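Local coordinates for protein glycerol-3-phosphate dehydrogenase [NAD(P)+] (Coxiella burnetii, PDB 3K96) that probably catalyses the NAD(P)H-dependent reduction of dihydroxyacetone phosphate to sn-glycerol 3-phosphate, the key precursor for phospholipid synthesis, at residues K88-D92 against L93-L97; V146-E150 against L151-P155; G224-G228 against L229-S233; H315-A318 against Q319-I323. All coordinates share one frame; numbering follows the deposited sequence.

Contact 1 of 4, residues K88-D92 against L93-L97; sequences KAYCD and LKASL
The carboxylate of Asp92 accepts from the backbone of Ala95, with OD2 2.8 Å from Ala95 N. The N-H meets OD2 from above the carboxylate plane, 58° out of it. The acid reaches this position because CG is turned anti to the backbone N (chi1 -179°), which swings the carboxylate over the first turn of the helix that follows. Its other oxygen works through water. Water 1 donates to Asp92 OD1 at 2.8 Å and accepts from Lys94 N, so a second early N-H of the turn is tied to the same acid. The backbone of Asp92 takes part too: Ser96 N donates to Asp92 O at 2.9 Å. Asp92 is thus the N-cap of helix 93-97, at the turn where strand 87-90 passes into the helix within the Rossmann-type nucleotide-binding domain. Inside the first turn, Ser96 OG donates to Leu93 O at 2.6 Å, and Leu97 N donates to the same carbonyl. Tyr90, at the end of the strand, lies against the outside of this turn. Its CB is 3.8 Å from Ser96 CB, and its CD2 is equally close to Ser96 CA. The ring meets the helix backbone obliquely, with CE2 4.0 Å from Ala95 O. Leu93 and Ser96 both touch Leu35 of strand 32-35, which places the helix against the parallel part of the mixed sheet. A bound HEPES molecule, probably from the crystallisation liquor, accepts hydrogen bonds from Cys91 N and Asp92 N through its sulfonate, and lies next to Tyr90.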
loop_
_atom_site.group_PDB
_atom_site.type_symbol
_atom_site.label_atom_id
_atom_site.label_comp_id
_atom_site.label_asym_id
_atom_site.label_seq_id
_atom_site.Cartn_x
_atom_site.Cartn_y
_atom_site.Cartn_z
ATOM N N LYS A 88 0.591 31.632 -17.626
ATOM C CA LYS A 88 1.675 32.618 -17.654
ATOM C C LYS A 88 2.480 32.617 -16.372
ATOM O O LYS A 88 1.921 32.591 -15.283
ATOM C CB LYS A 88 1.095 34.035 -17.846
ATOM C CG LYS A 88 0.283 34.241 -19.129
ATOM C CD LYS A 88 1.139 34.015 -20.363
ATOM C CE LYS A 88 0.361 34.279 -21.640
ATOM N NZ LYS A 88 1.172 33.872 -22.833
ATOM N N ALA A 89 3.800 32.672 -16.512
ATOM C CA ALA A 89 4.707 32.736 -15.375
ATOM C C ALA A 89 4.946 34.201 -14.971
ATOM O O ALA A 89 5.044 35.074 -15.820
ATOM C CB ALA A 89 6.049 32.052 -15.716
ATOM N N TYR A 90 5.023 34.450 -13.669
ATOM C CA TYR A 90 5.276 35.771 -13.109
ATOM C C TYR A 90 6.421 35.617 -12.134
ATOM O O TYR A 90 6.520 34.581 -11.467
ATOM C CB TYR A 90 4.056 36.245 -12.315
ATOM C CG TYR A 90 2.904 36.727 -13.141
ATOM C CD1 TYR A 90 2.223 35.877 -13.987
ATOM C CD2 TYR A 90 2.476 38.046 -13.054
ATOM C CE1 TYR A 90 1.176 36.326 -14.751
ATOM C CE2 TYR A 90 1.421 38.501 -13.802
ATOM C CZ TYR A 90 0.779 37.641 -14.648
ATOM O OH TYR A 90 -0.273 38.100 -15.383
ATOM N N CYS A 91 7.301 36.611 -12.037
ATOM C CA CYS A 91 8.363 36.522 -11.030
ATOM C C CYS A 91 8.071 37.455 -9.865
ATOM O O CYS A 91 8.717 37.363 -8.835
ATOM C CB CYS A 91 9.746 36.814 -11.589
ATOM S SG CYS A 91 10.027 38.528 -11.948
ATOM N N ASP A 92 7.093 38.341 -10.020
ATOM C CA ASP A 92 6.740 39.273 -8.948
ATOM C C ASP A 92 5.504 38.787 -8.192
ATOM O O ASP A 92 4.428 38.631 -8.768
ATOM C CB ASP A 92 6.489 40.684 -9.507
ATOM C CG ASP A 92 6.134 41.703 -8.404
ATOM O OD1 ASP A 92 6.853 41.767 -7.380
ATOM O OD2 ASP A 92 5.143 42.443 -8.570
ATOM N N LEU A 93 5.654 38.586 -6.892
ATOM C CA LEU A 93 4.563 38.075 -6.084
ATOM C C LEU A 93 3.392 39.018 -6.098
ATOM O O LEU A 93 2.265 38.613 -6.362
ATOM C CB LEU A 93 5.026 37.852 -4.643
ATOM C CG LEU A 93 4.010 37.146 -3.760
ATOM C CD1 LEU A 93 3.713 35.762 -4.345
ATOM C CD2 LEU A 93 4.540 37.043 -2.346
ATOM N N LYS A 94 3.662 40.288 -5.820
ATOM C CA LYS A 94 2.611 41.299 -5.803
ATOM C C LYS A 94 1.851 41.311 -7.124
ATOM O O LYS A 94 0.620 41.278 -7.138
ATOM C CB LYS A 94 3.204 42.687 -5.515
ATOM C CG LYS A 94 2.159 43.830 -5.390
ATOM C CD LYS A 94 2.850 45.152 -5.059
ATOM C CE LYS A 94 1.894 46.340 -5.104
ATOM N NZ LYS A 94 0.825 46.250 -4.074
ATOM N N ALA A 95 2.586 41.354 -8.232
ATOM C CA ALA A 95 1.979 41.384 -9.564
ATOM C C ALA A 95 1.159 40.132 -9.823
ATOM O O ALA A 95 0.108 40.185 -10.442
ATOM C CB ALA A 95 3.052 41.516 -10.613
ATOM N N SER A 96 1.632 38.990 -9.346
ATOM C CA SER A 96 0.910 37.744 -9.599
ATOM C C SER A 96 -0.434 37.719 -8.859
ATOM O O SER A 96 -1.404 37.122 -9.341
ATOM C CB SER A 96 1.775 36.527 -9.232
ATOM O OG SER A 96 1.974 36.431 -7.835
ATOM N N LEU A 97 -0.491 38.385 -7.704
ATOM C CA LEU A 97 -1.709 38.413 -6.903
ATOM C C LEU A 97 -2.617 39.623 -7.177
ATOM O O LEU A 97 -3.713 39.698 -6.653
ATOM C CB LEU A 97 -1.361 38.343 -5.416
ATOM C CG LEU A 97 -0.613 37.064 -4.990
ATOM C CD1 LEU A 97 -0.419 37.088 -3.509
ATOM C CD2 LEU A 97 -1.357 35.801 -5.409
HETATM O O HOH W 1 6.439 41.103 -4.704
#

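Contact 2 of 4, residues V146-E150 against L151-P155; sequences VVATE and LGQVP
Ala148 and Gln153 meet through a methyl group and a side-chain amide. Ala148 CB is 3.4 Å from Gln153 NE2 and almost as near to CD and OE1, so the methyl lies over the amide group. Gln153 arrives there by folding back on itself: its chain bends at chi2 (-70°) and returns toward the helix. An apolar touch joins Val147 CG1 to Val154 CG2 at 4.0 Å, with the two side chains crossing at about a right angle. Leu151 CD1 comes to 4.3 Å from the same Val147 methyl. The backbone sets these groups in place. Leu151 N donates to Val147 O at 2.9 Å, while the bond from Gly152 N to Ala148 O is weak. Helix 143-151 ends here. Gly152 leaves helical angles with a positive phi of 98°. Its carbonyl O then takes a CA-H...O contact from Ala148 CA, 3.4 Å away, and accepts from Val154 N at 2.8 Å. That last bond closes an inverse gamma turn centred on Gln153, leading into strand 156-160. Further out, Val147 and Leu151 pack on Ile129 of strand 128-131 and on Ile116 of helix 109-119. Glu150 forms salt bridges to Lys120 and Arg141. These two cations probably balance an acid that would otherwise sit unfavourably at the negative end of the helix dipole.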
loop_
_atom_site.group_PDB
_atom_site.type_symbol
_atom_site.label_atom_id
_atom_site.label_comp_id
_atom_site.label_asym_id
_atom_site.label_seq_id
_atom_site.Cartn_x
_atom_site.Cartn_y
_atom_site.Cartn_z
ATOM N N VAL A 146 -0.486 28.004 10.173
ATOM C CA VAL A 146 0.365 29.077 9.705
ATOM C C VAL A 146 -0.501 30.033 8.873
ATOM O O VAL A 146 -0.431 31.252 9.037
ATOM C CB VAL A 146 1.521 28.579 8.857
ATOM C CG1 VAL A 146 2.329 29.757 8.342
ATOM C CG2 VAL A 146 2.413 27.565 9.666
ATOM N N VAL A 147 -1.336 29.480 7.999
ATOM C CA VAL A 147 -2.176 30.317 7.182
ATOM C C VAL A 147 -3.151 31.142 8.061
ATOM O O VAL A 147 -3.205 32.379 7.952
ATOM C CB VAL A 147 -2.948 29.527 6.102
ATOM C CG1 VAL A 147 -3.914 30.452 5.391
ATOM C CG2 VAL A 147 -1.992 28.881 5.053
ATOM N N ALA A 148 -3.885 30.468 8.945
ATOM C CA ALA A 148 -4.873 31.142 9.790
ATOM C C ALA A 148 -4.250 32.172 10.745
ATOM O O ALA A 148 -4.700 33.323 10.809
ATOM C CB ALA A 148 -5.710 30.120 10.573
ATOM N N THR A 149 -3.211 31.770 11.469
ATOM C CA THR A 149 -2.545 32.665 12.411
ATOM C C THR A 149 -1.917 33.897 11.758
ATOM O O THR A 149 -2.089 35.010 12.238
ATOM C CB THR A 149 -1.460 31.904 13.192
ATOM O OG1 THR A 149 -2.095 30.878 13.942
ATOM C CG2 THR A 149 -0.677 32.827 14.155
ATOM N N GLU A 150 -1.211 33.708 10.651
ATOM C CA GLU A 150 -0.522 34.811 10.010
ATOM C C GLU A 150 -1.352 35.680 9.058
ATOM O O GLU A 150 -1.097 36.858 8.969
ATOM C CB GLU A 150 0.709 34.293 9.243
ATOM C CG GLU A 150 1.645 33.431 10.048
ATOM C CD GLU A 150 2.116 34.077 11.343
ATOM O OE1 GLU A 150 2.133 35.316 11.408
ATOM O OE2 GLU A 150 2.509 33.336 12.290
ATOM N N LEU A 151 -2.315 35.091 8.340
ATOM C CA LEU A 151 -3.104 35.831 7.347
ATOM C C LEU A 151 -4.563 36.041 7.777
ATOM O O LEU A 151 -5.320 36.712 7.083
ATOM C CB LEU A 151 -3.077 35.085 5.999
ATOM C CG LEU A 151 -1.685 34.731 5.410
ATOM C CD1 LEU A 151 -1.779 33.972 4.090
ATOM C CD2 LEU A 151 -0.843 35.976 5.190
ATOM N N GLY A 152 -4.958 35.465 8.906
ATOM C CA GLY A 152 -6.320 35.585 9.356
ATOM C C GLY A 152 -7.073 34.337 8.933
ATOM O O GLY A 152 -6.611 33.569 8.083
ATOM N N GLN A 153 -8.231 34.147 9.530
ATOM C CA GLN A 153 -9.083 33.006 9.289
ATOM C C GLN A 153 -9.820 33.064 7.960
ATOM O O GLN A 153 -11.043 33.187 7.907
ATOM C CB GLN A 153 -10.080 32.909 10.422
ATOM C CG GLN A 153 -9.408 32.550 11.749
ATOM C CD GLN A 153 -8.895 31.097 11.765
ATOM O OE1 GLN A 153 -9.172 30.299 10.849
ATOM N NE2 GLN A 153 -8.178 30.749 12.813
ATOM N N VAL A 154 -9.060 32.955 6.891
ATOM C CA VAL A 154 -9.593 32.971 5.556
ATOM C C VAL A 154 -10.090 31.589 5.143
ATOM O O VAL A 154 -9.764 30.605 5.774
ATOM C CB VAL A 154 -8.484 33.391 4.582
ATOM C CG1 VAL A 154 -7.986 34.856 4.916
ATOM C CG2 VAL A 154 -7.324 32.371 4.629
ATOM N N PRO A 155 -10.916 31.519 4.103
ATOM C CA PRO A 155 -11.270 30.204 3.613
ATOM C C PRO A 155 -9.978 29.446 3.167
ATOM O O PRO A 155 -9.135 29.999 2.444
ATOM C CB PRO A 155 -12.181 30.501 2.423
ATOM C CG PRO A 155 -12.745 31.908 2.704
ATOM C CD PRO A 155 -11.610 32.609 3.385
#

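Contact 3 of 4, residues G224-G228 against L229-S233; sequences GISDG and LKLGS
Ser226 turns OG opposite its own backbone N (chi1 -177°), which lays the hydroxyl along Leu231, 3.4 Å from CB. In Asp227 CG lies anti to the carbonyl carbon instead (chi1 -73°), and the carboxylate leans toward the loop. The two polar groups share water 2. Ser226 OG donates to it at 2.6 Å, and the water donates to both Asp227 OD1 and Gly232 O. Water 4 links OD1 onward to Ser233 OG. A Schellman motif ends helix 206-228 here, with Lys230 at positive phi. Leu231 N donates to Ser226 O at 3.0 Å in a nearly straight bond (174°). Lys230 N donates to Asp227 O at 2.7 Å, from above the carbonyl plane. On the apolar side, Ile225 and Leu229 lie side by side, CG2 to CD1 3.9 Å. Ser233 begins the next helix and hydrogen-bonds to Glu167 (through N) and Asp276 (through OG) of the second subunit, so the turn borders the dimer interface. Asp227 OD2 forms salt bridges to Arg282 and Arg236. Two arginines on one oxygen and donating waters on the other would probably keep this acid ionised.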
loop_
_atom_site.group_PDB
_atom_site.type_symbol
_atom_site.label_atom_id
_atom_site.label_comp_id
_atom_site.label_asym_id
_atom_site.label_seq_id
_atom_site.Cartn_x
_atom_site.Cartn_y
_atom_site.Cartn_z
ATOM N N GLY A 224 12.734 3.165 1.851
ATOM C CA GLY A 224 13.827 3.253 0.904
ATOM C C GLY A 224 15.078 2.600 1.485
ATOM O O GLY A 224 15.814 1.879 0.782
ATOM N N ILE A 225 15.327 2.856 2.771
ATOM C CA ILE A 225 16.485 2.305 3.456
ATOM C C ILE A 225 16.434 0.771 3.456
ATOM O O ILE A 225 17.425 0.125 3.158
ATOM C CB ILE A 225 16.603 2.838 4.901
ATOM C CG1 ILE A 225 16.930 4.340 4.877
ATOM C CG2 ILE A 225 17.702 2.098 5.651
ATOM C CD1 ILE A 225 16.873 5.012 6.213
ATOM N N SER A 226 15.276 0.207 3.787
ATOM C CA SER A 226 15.071 -1.245 3.777
ATOM C C SER A 226 15.365 -1.810 2.379
ATOM O O SER A 226 16.055 -2.828 2.240
ATOM C CB SER A 226 13.640 -1.568 4.204
ATOM O OG SER A 226 13.402 -2.969 4.273
ATOM N N ASP A 227 14.877 -1.143 1.338
ATOM C CA ASP A 227 15.137 -1.599 -0.017
ATOM C C ASP A 227 16.625 -1.486 -0.371
ATOM O O ASP A 227 17.174 -2.346 -1.060
ATOM C CB ASP A 227 14.298 -0.841 -1.029
ATOM C CG ASP A 227 12.822 -1.244 -1.009
ATOM O OD1 ASP A 227 12.461 -2.257 -0.356
ATOM O OD2 ASP A 227 12.027 -0.540 -1.674
ATOM N N GLY A 228 17.264 -0.425 0.098
ATOM C CA GLY A 228 18.673 -0.212 -0.137
ATOM C C GLY A 228 19.458 -1.330 0.519
ATOM O O GLY A 228 20.498 -1.742 0.030
ATOM N N LEU A 229 18.964 -1.812 1.639
ATOM C CA LEU A 229 19.591 -2.941 2.326
ATOM C C LEU A 229 19.134 -4.255 1.685
ATOM O O LEU A 229 19.524 -5.321 2.138
ATOM C CB LEU A 229 19.194 -2.938 3.801
ATOM C CG LEU A 229 19.751 -1.830 4.701
ATOM C CD1 LEU A 229 18.901 -1.643 5.970
ATOM C CD2 LEU A 229 21.240 -2.148 5.044
ATOM N N LYS A 230 18.280 -4.175 0.652
ATOM C CA LYS A 230 17.769 -5.363 -0.049
ATOM C C LYS A 230 17.064 -6.296 0.911
ATOM O O LYS A 230 17.192 -7.509 0.789
ATOM C CB LYS A 230 18.891 -6.183 -0.679
ATOM C CG LYS A 230 19.853 -5.432 -1.541
ATOM C CD LYS A 230 19.277 -5.012 -2.836
ATOM C CE LYS A 230 20.444 -4.632 -3.764
ATOM N NZ LYS A 230 19.962 -4.001 -5.014
ATOM N N LEU A 231 16.323 -5.749 1.865
ATOM C CA LEU A 231 15.623 -6.592 2.837
ATOM C C LEU A 231 14.378 -7.249 2.233
ATOM O O LEU A 231 13.758 -8.118 2.865
ATOM C CB LEU A 231 15.287 -5.803 4.098
ATOM C CG LEU A 231 16.525 -5.399 4.901
ATOM C CD1 LEU A 231 16.145 -4.606 6.134
ATOM C CD2 LEU A 231 17.358 -6.654 5.299
ATOM N N GLY A 232 14.033 -6.850 1.010
ATOM C CA GLY A 232 12.904 -7.446 0.278
ATOM C C GLY A 232 11.521 -6.795 0.391
ATOM O O GLY A 232 11.280 -5.923 1.235
ATOM N N SER A 233 10.616 -7.257 -0.475
ATOM C CA SER A 233 9.260 -6.755 -0.561
ATOM C C SER A 233 8.364 -7.063 0.622
ATOM O O SER A 233 7.503 -6.248 0.947
ATOM C CB SER A 233 8.618 -7.236 -1.843
ATOM O OG SER A 233 9.351 -6.694 -2.915
HETATM O O HOH W 2 12.665 -3.720 1.912
HETATM O O HOH W 3 14.175 -4.987 -1.072
HETATM O O HOH W 4 11.311 -4.392 -2.083
HETATM O O HOH W 5 20.374 -1.574 -3.150
#

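Contact 4 of 4, residues H315-A318 against Q319-I323; sequences HALA and QKHAI
A Schellman motif closes helix 307-320, and Ala322, with a positive phi, is its C-prime residue. Ile323 N reaches back to Ala318 O at 2.7 Å in an almost straight bond (174°). The companion bond from Ala322 N to Gln319 O is weak. The reversal brings Ile323 over the last turn, where its CB rests 4.1 Å from Ala318 CB. This apolar pair faces the interior: Ile323 also packs on Leu250 and Val253 of helix 233-253, and Ala318 on Phe329 of helix 326-336. One turn back, His315 and Gln319 meet along the helix surface. Gln319 CD lies 3.7 Å from His315 CE1, and the ring and amide planes are 34° apart. Gln319 CG stands over one ring face, offset toward the rim. The His315 ring also stacks with His332. Leu317 pairs with His321 in a different way. With CG anti to the backbone N (chi1 -176°), Leu317 sends CD1 along the helix to His321 CD2, 3.6 Å away, while Leu317 O sits at the edge of the imidazole, near its plane and 3.3 Å from CD2. The same carbonyl accepts from His321 N at 3.2 Å. His321 further meets Phe254 edge-to-face. Leu317 O therefore has a backbone N-H and a polarised imidazole C-H beside it, and the C-H probably adds a small electrostatic attraction to the hydrogen bond.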
loop_
_atom_site.group_PDB
_atom_site.type_symbol
_atom_site.label_atom_id
_atom_site.label_comp_id
_atom_site.label_asym_id
_atom_site.label_seq_id
_atom_site.Cartn_x
_atom_site.Cartn_y
_atom_site.Cartn_z
ATOM N N HIS A 315 9.333 14.905 14.206
ATOM C CA HIS A 315 10.002 14.371 15.408
ATOM C C HIS A 315 9.825 15.366 16.556
ATOM O O HIS A 315 9.463 14.976 17.660
ATOM C CB HIS A 315 11.483 14.119 15.159
ATOM C CG HIS A 315 12.205 13.532 16.339
ATOM N ND1 HIS A 315 13.041 14.272 17.148
ATOM C CD2 HIS A 315 12.216 12.279 16.840
ATOM C CE1 HIS A 315 13.536 13.496 18.097
ATOM N NE2 HIS A 315 13.046 12.280 17.934
ATOM N N ALA A 316 10.045 16.650 16.288
ATOM C CA ALA A 316 9.883 17.664 17.323
ATOM C C ALA A 316 8.438 17.707 17.808
ATOM O O ALA A 316 8.186 17.830 18.998
ATOM C CB ALA A 316 10.336 19.057 16.819
ATOM N N LEU A 317 7.485 17.591 16.888
ATOM C CA LEU A 317 6.077 17.629 17.257
ATOM C C LEU A 317 5.709 16.396 18.085
ATOM O O LEU A 317 5.012 16.506 19.088
ATOM C CB LEU A 317 5.185 17.709 16.019
ATOM C CG LEU A 317 3.702 17.851 16.298
ATOM C CD1 LEU A 317 3.420 19.259 16.835
ATOM C CD2 LEU A 317 2.884 17.583 15.052
ATOM N N ALA A 318 6.173 15.230 17.664
ATOM C CA ALA A 318 5.892 13.990 18.392
ATOM C C ALA A 318 6.414 14.086 19.815
ATOM O O ALA A 318 5.747 13.691 20.774
ATOM C CB ALA A 318 6.504 12.798 17.678
ATOM N N GLN A 319 7.613 14.620 19.974
ATOM C CA GLN A 319 8.147 14.749 21.309
ATOM C C GLN A 319 7.433 15.796 22.145
ATOM O O GLN A 319 7.272 15.598 23.336
ATOM C CB GLN A 319 9.630 15.009 21.282
ATOM C CG GLN A 319 10.397 13.762 20.936
ATOM C CD GLN A 319 11.827 13.847 21.389
ATOM O OE1 GLN A 319 12.442 14.924 21.372
ATOM N NE2 GLN A 319 12.370 12.718 21.815
ATOM N N LYS A 320 6.982 16.892 21.534
ATOM C CA LYS A 320 6.282 17.912 22.299
ATOM C C LYS A 320 5.022 17.338 22.925
ATOM O O LYS A 320 4.707 17.620 24.073
ATOM C CB LYS A 320 5.887 19.094 21.431
ATOM C CG LYS A 320 5.256 20.236 22.239
ATOM C CD LYS A 320 4.633 21.310 21.337
ATOM C CE LYS A 320 5.656 21.961 20.421
ATOM N NZ LYS A 320 5.019 22.933 19.483
ATOM N N HIS A 321 4.320 16.505 22.173
ATOM C CA HIS A 321 3.069 15.931 22.627
ATOM C C HIS A 321 3.171 14.469 23.085
ATOM O O HIS A 321 2.158 13.781 23.211
ATOM C CB HIS A 321 2.058 16.058 21.495
ATOM C CG HIS A 321 1.813 17.472 21.062
ATOM N ND1 HIS A 321 0.919 18.301 21.706
ATOM C CD2 HIS A 321 2.339 18.200 20.051
ATOM C CE1 HIS A 321 0.905 19.479 21.108
ATOM N NE2 HIS A 321 1.754 19.446 20.098
ATOM N N ALA A 322 4.383 13.996 23.350
ATOM C CA ALA A 322 4.587 12.595 23.779
ATOM C C ALA A 322 3.856 11.580 22.873
ATOM O O ALA A 322 3.081 10.745 23.335
ATOM C CB ALA A 322 4.163 12.413 25.251
ATOM N N ILE A 323 4.110 11.659 21.575
ATOM C CA ILE A 323 3.495 10.753 20.634
ATOM C C ILE A 323 4.524 9.751 20.177
ATOM O O ILE A 323 5.585 10.120 19.703
ATOM C CB ILE A 323 2.973 11.491 19.400
ATOM C CG1 ILE A 323 2.020 12.613 19.818
ATOM C CG2 ILE A 323 2.272 10.528 18.478
ATOM C CD1 ILE A 323 1.486 13.407 18.644
#

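Overall arrangement
Contacts 1 and 2 belong to the N-terminal, Rossmann-type half of the chain, and contacts 3 and 4 to the helical C-terminal half. None touches another. Centres lie about 21 Å apart for contacts 1 and 2, and about 27 Å for contacts 3 and 4. Contacts 1 and 3 sit on opposite sides of the chain's centre, about 43 Å between centres. Contacts 2 and 4 approach each other to about 11 Å between nearest atoms. Contact 3 is near the predicted glycerol 3-phosphate site: the Asp227 side chain is about 10 Å from that of Ser279. The other three lie away from the predicted substrate and cofactor sites. Contact 1 is a helix start, contacts 2 and 4 are helix ends, and contact 3 joins an end to a start.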